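Side-chain contacts in S-adenosylmethionine tRNA ribosyltransferase (Rhodococcus sp., PDB 2NS0), which is of unknown function, although its compact winged-helix-like fold would be consistent with binding nucleic acid: residues R6-C11 with R32-D37; E10-L15 with R47-R52; A66-R71 with G75-R80. All coordinates share one frame; numbering follows the deposited sequence.

Interaction 1: residues R6-C11 with R32-D37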
loop_
_atom_site.group_PDB
_atom_site.type_symbol
_atom_site.label_atom_id
_atom_site.label_comp_id
_atom_site.label_asym_id
_atom_site.label_seq_id
_atom_site.Cartn_x
_atom_site.Cartn_y
_atom_site.Cartn_z
ATOM N N ARG A 6 9.453 -3.867 -7.084
ATOM C CA ARG A 6 10.184 -4.230 -5.866
ATOM C C ARG A 6 10.383 -3.029 -4.924
ATOM O O ARG A 6 10.225 -3.139 -3.709
ATOM C CB ARG A 6 11.539 -4.823 -6.248
ATOM C CG ARG A 6 12.301 -5.402 -5.071
ATOM C CD ARG A 6 13.332 -6.454 -5.524
ATOM N NE ARG A 6 14.544 -5.815 -6.040
ATOM C CZ ARG A 6 15.625 -6.454 -6.508
ATOM N NH1 ARG A 6 15.679 -7.786 -6.527
ATOM N NH2 ARG A 6 16.661 -5.744 -6.964
ATOM N N GLU A 7 10.745 -1.877 -5.474
ATOM C CA GLU A 7 10.928 -0.687 -4.662
ATOM C C GLU A 7 9.642 -0.274 -3.936
ATOM O O GLU A 7 9.691 0.183 -2.805
ATOM C CB GLU A 7 11.344 0.487 -5.531
ATOM C CG GLU A 7 12.803 0.790 -5.688
ATOM C CD GLU A 7 12.942 2.068 -6.529
ATOM O OE1 GLU A 7 12.722 3.194 -5.954
ATOM O OE2 GLU A 7 13.166 1.938 -7.762
ATOM N N LEU A 8 8.512 -0.361 -4.638
ATOM C CA LEU A 8 7.239 0.022 -4.084
ATOM C C LEU A 8 6.845 -0.959 -2.996
ATOM O O LEU A 8 6.340 -0.549 -1.937
ATOM C CB LEU A 8 6.163 0.068 -5.165
ATOM C CG LEU A 8 6.372 1.198 -6.196
ATOM C CD1 LEU A 8 5.373 1.176 -7.357
ATOM C CD2 LEU A 8 6.272 2.507 -5.477
ATOM N N GLU A 9 7.078 -2.248 -3.266
ATOM C CA GLU A 9 6.800 -3.257 -2.278
ATOM C C GLU A 9 7.581 -3.033 -0.988
ATOM O O GLU A 9 7.020 -3.146 0.101
ATOM C CB GLU A 9 6.974 -4.666 -2.852
ATOM C CG GLU A 9 5.843 -5.046 -3.855
ATOM C CD GLU A 9 6.224 -6.236 -4.748
ATOM O OE1 GLU A 9 7.060 -7.064 -4.307
ATOM O OE2 GLU A 9 5.726 -6.331 -5.892
ATOM N N GLU A 10 8.866 -2.728 -1.122
ATOM C CA GLU A 10 9.779 -2.511 0.017
ATOM C C GLU A 10 9.383 -1.275 0.778
ATOM O O GLU A 10 9.484 -1.236 1.983
ATOM C CB GLU A 10 11.233 -2.386 -0.481
ATOM C CG GLU A 10 12.201 -1.613 0.458
ATOM C CD GLU A 10 12.423 -2.266 1.827
ATOM O OE1 GLU A 10 11.860 -3.355 2.071
ATOM O OE2 GLU A 10 13.175 -1.685 2.673
ATOM N N CYS A 11 8.890 -0.265 0.067
ATOM C CA CYS A 11 8.413 0.956 0.712
ATOM C C CYS A 11 7.134 0.717 1.524
ATOM O O CYS A 11 7.043 1.220 2.644
ATOM C CB CYS A 11 8.207 2.069 -0.309
ATOM S SG CYS A 11 7.660 3.592 0.474
ATOM N N ARG A 32 4.605 9.308 -1.767
ATOM C CA ARG A 32 5.350 10.463 -1.277
ATOM C C ARG A 32 6.704 9.994 -0.767
ATOM O O ARG A 32 7.681 10.702 -0.869
ATOM C CB ARG A 32 4.637 11.210 -0.134
ATOM C CG ARG A 32 3.485 12.198 -0.523
ATOM C CD ARG A 32 2.863 13.026 0.719
ATOM N NE ARG A 32 1.715 13.857 0.296
ATOM C CZ ARG A 32 1.804 15.076 -0.278
ATOM N NH1 ARG A 32 2.982 15.699 -0.501
ATOM N NH2 ARG A 32 0.699 15.719 -0.618
ATOM N N ALA A 33 6.759 8.813 -0.177
ATOM C CA ALA A 33 8.039 8.341 0.358
ATOM C C ALA A 33 8.998 8.047 -0.785
ATOM O O ALA A 33 10.144 8.359 -0.662
ATOM C CB ALA A 33 7.866 7.115 1.250
ATOM N N VAL A 34 8.533 7.455 -1.892
ATOM C CA VAL A 34 9.402 7.193 -3.058
ATOM C C VAL A 34 9.637 8.398 -3.981
ATOM O O VAL A 34 10.691 8.493 -4.563
ATOM C CB VAL A 34 8.988 5.945 -3.897
ATOM C CG1 VAL A 34 9.013 4.662 -3.026
ATOM C CG2 VAL A 34 7.622 6.115 -4.496
ATOM N N ALA A 35 8.666 9.315 -4.095
ATOM C CA ALA A 35 8.716 10.407 -5.061
ATOM C C ALA A 35 8.061 11.683 -4.498
ATOM O O ALA A 35 7.053 12.166 -5.019
ATOM C CB ALA A 35 8.049 9.975 -6.397
ATOM N N PRO A 36 8.652 12.240 -3.446
ATOM C CA PRO A 36 8.097 13.343 -2.664
ATOM C C PRO A 36 7.752 14.570 -3.534
ATOM O O PRO A 36 6.744 15.251 -3.313
ATOM C CB PRO A 36 9.217 13.652 -1.663
ATOM C CG PRO A 36 10.476 13.110 -2.299
ATOM C CD PRO A 36 9.974 11.840 -2.941
ATOM N N ASP A 37 8.570 14.779 -4.547
ATOM C CA ASP A 37 8.476 15.906 -5.421
ATOM C C ASP A 37 7.421 15.664 -6.505
ATOM O O ASP A 37 7.081 16.603 -7.244
ATOM C CB ASP A 37 9.831 16.100 -6.112
ATOM C CG ASP A 37 10.959 16.618 -5.161
ATOM O OD1 ASP A 37 10.870 16.549 -3.899
ATOM O OD2 ASP A 37 11.981 17.098 -5.710
#

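Interaction 2: residues E10-L15 with R47-R52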
loop_
_atom_site.group_PDB
_atom_site.type_symbol
_atom_site.label_atom_id
_atom_site.label_comp_id
_atom_site.label_asym_id
_atom_site.label_seq_id
_atom_site.Cartn_x
_atom_site.Cartn_y
_atom_site.Cartn_z
ATOM N N GLU A 10 8.866 -2.728 -1.122
ATOM C CA GLU A 10 9.779 -2.511 0.017
ATOM C C GLU A 10 9.383 -1.275 0.778
ATOM O O GLU A 10 9.484 -1.236 1.983
ATOM C CB GLU A 10 11.233 -2.386 -0.481
ATOM C CG GLU A 10 12.201 -1.613 0.458
ATOM C CD GLU A 10 12.423 -2.266 1.827
ATOM O OE1 GLU A 10 11.860 -3.355 2.071
ATOM O OE2 GLU A 10 13.175 -1.685 2.673
ATOM N N CYS A 11 8.890 -0.265 0.067
ATOM C CA CYS A 11 8.413 0.956 0.712
ATOM C C CYS A 11 7.134 0.717 1.524
ATOM O O CYS A 11 7.043 1.220 2.644
ATOM C CB CYS A 11 8.207 2.069 -0.309
ATOM S SG CYS A 11 7.660 3.592 0.474
ATOM N N ILE A 12 6.155 -0.019 0.977
ATOM C CA ILE A 12 4.965 -0.444 1.756
ATOM C C ILE A 12 5.401 -1.134 3.049
ATOM O O ILE A 12 4.916 -0.790 4.154
ATOM C CB ILE A 12 4.008 -1.365 0.946
ATOM C CG1 ILE A 12 3.317 -0.586 -0.169
ATOM C CG2 ILE A 12 2.880 -1.973 1.862
ATOM C CD1 ILE A 12 2.730 -1.456 -1.300
ATOM N N ARG A 13 6.333 -2.086 2.935
ATOM C CA ARG A 13 6.807 -2.846 4.129
ATOM C C ARG A 13 7.496 -1.926 5.112
ATOM O O ARG A 13 7.264 -2.006 6.294
ATOM C CB ARG A 13 7.751 -3.994 3.770
ATOM C CG ARG A 13 7.044 -5.117 3.043
ATOM C CD ARG A 13 7.991 -6.271 2.827
ATOM N NE ARG A 13 7.428 -7.305 1.975
ATOM C CZ ARG A 13 7.917 -7.657 0.795
ATOM N NH1 ARG A 13 8.956 -7.018 0.296
ATOM N NH2 ARG A 13 7.363 -8.646 0.098
ATOM N N ALA A 14 8.331 -1.046 4.604
ATOM C CA ALA A 14 9.108 -0.152 5.436
ATOM C C ALA A 14 8.188 0.789 6.187
ATOM O O ALA A 14 8.413 1.037 7.379
ATOM C CB ALA A 14 10.081 0.652 4.588
ATOM N N LEU A 15 7.189 1.362 5.497
ATOM C CA LEU A 15 6.273 2.292 6.175
ATOM C C LEU A 15 5.404 1.549 7.194
ATOM O O LEU A 15 5.252 2.013 8.299
ATOM C CB LEU A 15 5.398 3.062 5.199
ATOM C CG LEU A 15 6.120 4.037 4.252
ATOM C CD1 LEU A 15 5.181 4.587 3.212
ATOM C CD2 LEU A 15 6.787 5.145 5.007
ATOM N N ARG A 47 -1.075 0.974 -5.834
ATOM C CA ARG A 47 -2.206 0.014 -5.745
ATOM C C ARG A 47 -1.871 -1.372 -6.256
ATOM O O ARG A 47 -2.286 -2.372 -5.652
ATOM C CB ARG A 47 -3.450 0.537 -6.460
ATOM C CG ARG A 47 -4.016 1.773 -5.787
ATOM C CD ARG A 47 -5.347 2.207 -6.426
ATOM N NE ARG A 47 -6.126 3.085 -5.548
ATOM C CZ ARG A 47 -7.361 2.826 -5.082
ATOM N NH1 ARG A 47 -8.018 1.699 -5.378
ATOM N NH2 ARG A 47 -7.960 3.701 -4.303
ATOM N N GLU A 48 -1.117 -1.457 -7.349
ATOM C CA GLU A 48 -0.712 -2.756 -7.891
ATOM C C GLU A 48 0.198 -3.472 -6.915
ATOM O O GLU A 48 0.020 -4.656 -6.658
ATOM C CB GLU A 48 -0.044 -2.640 -9.269
ATOM C CG GLU A 48 -0.970 -2.180 -10.366
ATOM C CD GLU A 48 -1.994 -3.225 -10.737
ATOM O OE1 GLU A 48 -1.722 -4.447 -10.587
ATOM O OE2 GLU A 48 -3.083 -2.829 -11.197
ATOM N N ALA A 49 1.157 -2.736 -6.356
ATOM C CA ALA A 49 2.059 -3.280 -5.335
ATOM C C ALA A 49 1.331 -3.808 -4.102
ATOM O O ALA A 49 1.587 -4.958 -3.665
ATOM C CB ALA A 49 3.132 -2.242 -4.948
ATOM N N ALA A 50 0.462 -2.982 -3.518
ATOM C CA ALA A 50 -0.415 -3.409 -2.424
ATOM C C ALA A 50 -1.206 -4.684 -2.826
ATOM O O ALA A 50 -1.383 -5.589 -2.028
ATOM C CB ALA A 50 -1.357 -2.243 -2.031
ATOM N N GLY A 51 -1.660 -4.756 -4.080
ATOM C CA GLY A 51 -2.436 -5.939 -4.567
ATOM C C GLY A 51 -1.579 -7.205 -4.552
ATOM O O GLY A 51 -2.015 -8.274 -4.106
ATOM N N ARG A 52 -0.348 -7.082 -5.027
ATOM C CA ARG A 52 0.590 -8.191 -4.946
ATOM C C ARG A 52 0.893 -8.645 -3.502
ATOM O O ARG A 52 0.923 -9.841 -3.227
ATOM C CB ARG A 52 1.884 -7.876 -5.725
ATOM C CG ARG A 52 1.677 -7.854 -7.245
ATOM C CD ARG A 52 3.017 -7.686 -8.028
ATOM N NE ARG A 52 3.766 -6.518 -7.573
ATOM C CZ ARG A 52 3.649 -5.285 -8.077
ATOM N NH1 ARG A 52 2.829 -5.028 -9.096
ATOM N NH2 ARG A 52 4.378 -4.304 -7.562
#

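Interaction 3: residues A66-R71 with G75-R80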
loop_
_atom_site.group_PDB
_atom_site.type_symbol
_atom_site.label_atom_id
_atom_site.label_comp_id
_atom_site.label_asym_id
_atom_site.label_seq_id
_atom_site.Cartn_x
_atom_site.Cartn_y
_atom_site.Cartn_z
ATOM N N ALA A 66 -13.918 -2.561 5.394
ATOM C CA ALA A 66 -14.042 -3.845 4.726
ATOM C C ALA A 66 -12.772 -4.210 3.946
ATOM O O ALA A 66 -12.182 -3.345 3.303
ATOM C CB ALA A 66 -15.261 -3.821 3.781
ATOM N N VAL A 67 -12.355 -5.480 3.970
ATOM C CA VAL A 67 -11.220 -5.891 3.141
ATOM C C VAL A 67 -11.642 -5.832 1.657
ATOM O O VAL A 67 -12.729 -6.345 1.278
ATOM C CB VAL A 67 -10.646 -7.301 3.550
ATOM C CG1 VAL A 67 -9.597 -7.812 2.501
ATOM C CG2 VAL A 67 -9.994 -7.250 4.950
ATOM N N VAL A 68 -10.799 -5.175 0.837
ATOM C CA VAL A 68 -11.044 -4.997 -0.611
ATOM C C VAL A 68 -9.747 -5.294 -1.432
ATOM O O VAL A 68 -8.637 -5.331 -0.885
ATOM C CB VAL A 68 -11.552 -3.518 -0.968
ATOM C CG1 VAL A 68 -12.919 -3.151 -0.313
ATOM C CG2 VAL A 68 -10.449 -2.458 -0.630
ATOM N N ASP A 69 -9.907 -5.453 -2.751
ATOM C CA ASP A 69 -8.805 -5.532 -3.679
ATOM C C ASP A 69 -8.525 -4.093 -4.102
ATOM O O ASP A 69 -9.419 -3.432 -4.668
ATOM C CB ASP A 69 -9.269 -6.345 -4.902
ATOM C CG ASP A 69 -8.168 -6.545 -5.956
ATOM O OD1 ASP A 69 -7.160 -5.842 -5.972
ATOM O OD2 ASP A 69 -8.368 -7.394 -6.822
ATOM N N PRO A 70 -7.286 -3.598 -3.856
ATOM C CA PRO A 70 -6.884 -2.218 -4.204
ATOM C C PRO A 70 -6.899 -1.962 -5.707
ATOM O O PRO A 70 -6.970 -0.810 -6.144
ATOM C CB PRO A 70 -5.418 -2.159 -3.742
ATOM C CG PRO A 70 -4.960 -3.542 -3.818
ATOM C CD PRO A 70 -6.140 -4.320 -3.266
ATOM N N ARG A 71 -6.815 -3.037 -6.485
ATOM C CA ARG A 71 -6.816 -2.923 -7.948
ATOM C C ARG A 71 -8.208 -2.617 -8.483
ATOM O O ARG A 71 -8.334 -2.059 -9.573
ATOM C CB ARG A 71 -6.186 -4.175 -8.605
ATOM C CG ARG A 71 -4.662 -4.247 -8.401
ATOM C CD ARG A 71 -4.153 -5.679 -8.405
ATOM N NE ARG A 71 -4.784 -6.470 -7.336
ATOM C CZ ARG A 71 -4.311 -7.630 -6.895
ATOM N NH1 ARG A 71 -3.206 -8.156 -7.416
ATOM N NH2 ARG A 71 -4.945 -8.267 -5.933
ATOM N N GLY A 75 -11.472 5.056 -5.040
ATOM C CA GLY A 75 -11.199 6.028 -4.011
ATOM C C GLY A 75 -10.359 5.516 -2.863
ATOM O O GLY A 75 -9.795 4.432 -2.950
ATOM N N PRO A 76 -10.227 6.338 -1.800
ATOM C CA PRO A 76 -9.301 6.129 -0.698
ATOM C C PRO A 76 -9.400 4.766 -0.016
ATOM O O PRO A 76 -10.493 4.283 0.294
ATOM C CB PRO A 76 -9.640 7.271 0.282
ATOM C CG PRO A 76 -10.175 8.359 -0.577
ATOM C CD PRO A 76 -10.955 7.622 -1.652
ATOM N N ILE A 77 -8.241 4.166 0.206
ATOM C CA ILE A 77 -8.154 2.871 0.807
ATOM C C ILE A 77 -7.063 2.925 1.887
ATOM O O ILE A 77 -6.259 3.868 1.924
ATOM C CB ILE A 77 -7.798 1.772 -0.236
ATOM C CG1 ILE A 77 -6.444 2.131 -0.949
ATOM C CG2 ILE A 77 -9.021 1.524 -1.204
ATOM C CD1 ILE A 77 -5.795 1.082 -1.882
ATOM N N ARG A 78 -7.050 1.919 2.756
ATOM C CA ARG A 78 -6.023 1.798 3.810
ATOM C C ARG A 78 -5.204 0.539 3.576
ATOM O O ARG A 78 -5.727 -0.433 3.046
ATOM C CB ARG A 78 -6.686 1.700 5.191
ATOM C CG ARG A 78 -7.560 2.891 5.596
ATOM C CD ARG A 78 -6.802 4.224 5.483
ATOM N NE ARG A 78 -5.615 4.324 6.355
ATOM C CZ ARG A 78 -4.855 5.418 6.408
ATOM N NH1 ARG A 78 -5.153 6.463 5.656
ATOM N NH2 ARG A 78 -3.801 5.493 7.202
ATOM N N ILE A 79 -3.923 0.547 3.963
ATOM C CA ILE A 79 -3.075 -0.674 3.868
ATOM C C ILE A 79 -2.539 -1.044 5.239
ATOM O O ILE A 79 -1.990 -0.188 5.910
ATOM C CB ILE A 79 -1.869 -0.484 2.879
ATOM C CG1 ILE A 79 -2.353 0.066 1.523
ATOM C CG2 ILE A 79 -1.077 -1.769 2.707
ATOM C CD1 ILE A 79 -1.189 0.722 0.640
ATOM N N ARG A 80 -2.714 -2.303 5.650
ATOM C CA ARG A 80 -2.319 -2.787 6.981
ATOM C C ARG A 80 -1.639 -4.157 6.854
ATOM O O ARG A 80 -1.902 -4.923 5.902
ATOM C CB ARG A 80 -3.560 -2.916 7.923
ATOM C CG ARG A 80 -4.509 -4.073 7.551
ATOM C CD ARG A 80 -5.891 -3.867 8.132
ATOM N NE ARG A 80 -6.698 -5.087 8.048
ATOM C CZ ARG A 80 -7.955 -5.222 8.473
ATOM N NH1 ARG A 80 -8.651 -4.205 9.042
ATOM N NH2 ARG A 80 -8.510 -6.411 8.335
#

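Interaction 1: residues R6-C11 with R32-D37
L8 and C11 lie about one turn apart on helix 5-18 and face A33 and V34 in the last turn of helix 27-34. Three helices followed by a small antiparallel sheet give the chain the look of a winged helix-turn-helix, and this contact joins the first two of them. All contacts across it are apolar. Among carbon-to-carbon contacts, V34 divides its two methyls between the two residues opposite. V34 CG2 meets L8 CD2 at 4.0 Å, the two side chains crossing at about a right angle, while V34 CG1 lies 3.8 Å from C11 CB. The V34 torsion (chi1 -59°) explains this division: CG1 is anti to the carbonyl carbon, and CG2 takes the crowded position between the backbone N and the carbonyl carbon. V34 also leans on L42, in the loop that leads into helix 43-55, and the buried L8 continues inward onto P45 and V46 of that third helix, so the apolar patch extends into the three-helix core. A33 sits at the more exposed margin. Within helix 5-18, C11 N bonds to E7 O at 3.0 Å. Helix 27-34 ends at this contact, A35 being the first residue to leave helical geometry. Sulfur contacts make up the remainder. C11 SG is anti to its own backbone N (chi1 -179°), which carries the thiol outward to the second helix; there it touches A33 CB at 3.6 Å and V34 CG1 at 3.9 Å.

Interaction 2: residues E10-L15 with R47-R52
I12 points the end of its side chain at the helix 43-55 surface formed by A49 and A50. CG1 is anti to the carbonyl carbon (chi1 -69°) and the chain runs on nearly extended to CD1 (chi2 161°), which puts CD1 foremost, and this one methyl makes every contact across the pair, while CG2 is turned anti to the backbone N. The methyl comes against the backbone between the two alanines: CD1 is 3.5 Å from A50 N, 3.8 Å from A49 CB and 4.2 Å from A50 CB. A49 CB is directed at the oncoming isoleucine, whereas A50 CB leans to one side, so the methyl meets one alanine more directly than the other. With small residues on the receiving side, the two helices come close, the CA atoms of I12 and A50 being 7.4 Å apart. This is the buried joint between the first and third helices of the three-helix core, near the middle of the chain. V30, L53 and I79 also touch I12, drawing the second helix and strand 78-81 round the same side chain. Beside A49, the R52 guanidinium is laid back along its own helix, with A49 CA 3.4 Å above its plane and E48 O over the same face, both toward the rim. R52 NE pairs with E9 OE2, and R13 NE forms a salt bridge with E58. Cohesion across these two segments therefore comes from close apolar packing, and the side chain of I12 brings no polar atom into the interior that would need a partner.

Interaction 3: residues A66-R71 with G75-R80
The R80 guanidinium comes up to V67 through one nitrogen, NH2, which lies 3.8 Å from V67 CG2; the two side chains cross at about a right angle. R80 stays extended from CG to NE, which lets the group reach that methyl, and its NH2 also forms a salt bridge with E60 of the intervening strand. The second guanidinium, that of R71, has D69 OD1 at its edge and in its plane. It grips this oxygen side-on with two nitrogens: R71 NE makes a salt bridge at 2.8 Å, nearly straight at 167° and on the syn side of the carboxylate, while NH2 adds a longer, less direct bond of 3.3 Å from above the carboxylate plane. OD1 also takes R71 N at 2.9 Å, again from above that plane, closing an Asx turn. One carboxylate oxygen thus binds both the backbone and the side chain of R71, whose NH1 reaches D55 as well. The turn follows strand 66-67, one outer strand of the three-stranded sheet; strand 78-81 is the other, with 59-63 between them, an arrangement consistent with the wing of a winged-helix fold. The connection folds back so that the touching pieces run 116° apart, and I77 points into the bend, toward P70 and V68. Its CG1 stands between the backbone N and the carbonyl carbon (chi1 57°), and CD1 meets the CA–CB side of P70, 3.8 Å from P70 CB. P70 is backed by V61 of the middle strand. The other branch of I77 looks toward V68, with I77 CG2 4.3 Å from V68 CG2.

Interactions 1 and 2 share E10 and C11 and lie on neighbouring parts of helix 5-18, with centres 9 Å apart. They touch directly: L8 CB packs on A49 CB at 3.8 Å, and E9 of interaction 1 is tied to R52 of interaction 2, R52 NE to E9 OE2 at 2.6 Å. Interaction 3 lies in the sheet region, about 12 Å from interaction 2 and 18 Å from interaction 1, centre to centre. Helix 43-55 links it to interaction 2, since R47 NH1 probably hydrogen-bonds to P70 O at 2.8 Å. Interactions 1 and 3 lie on opposite sides of the chain's centre and do not meet, their nearest atoms being about 8 Å apart. The contacts run from helices to sheet through one compact domain.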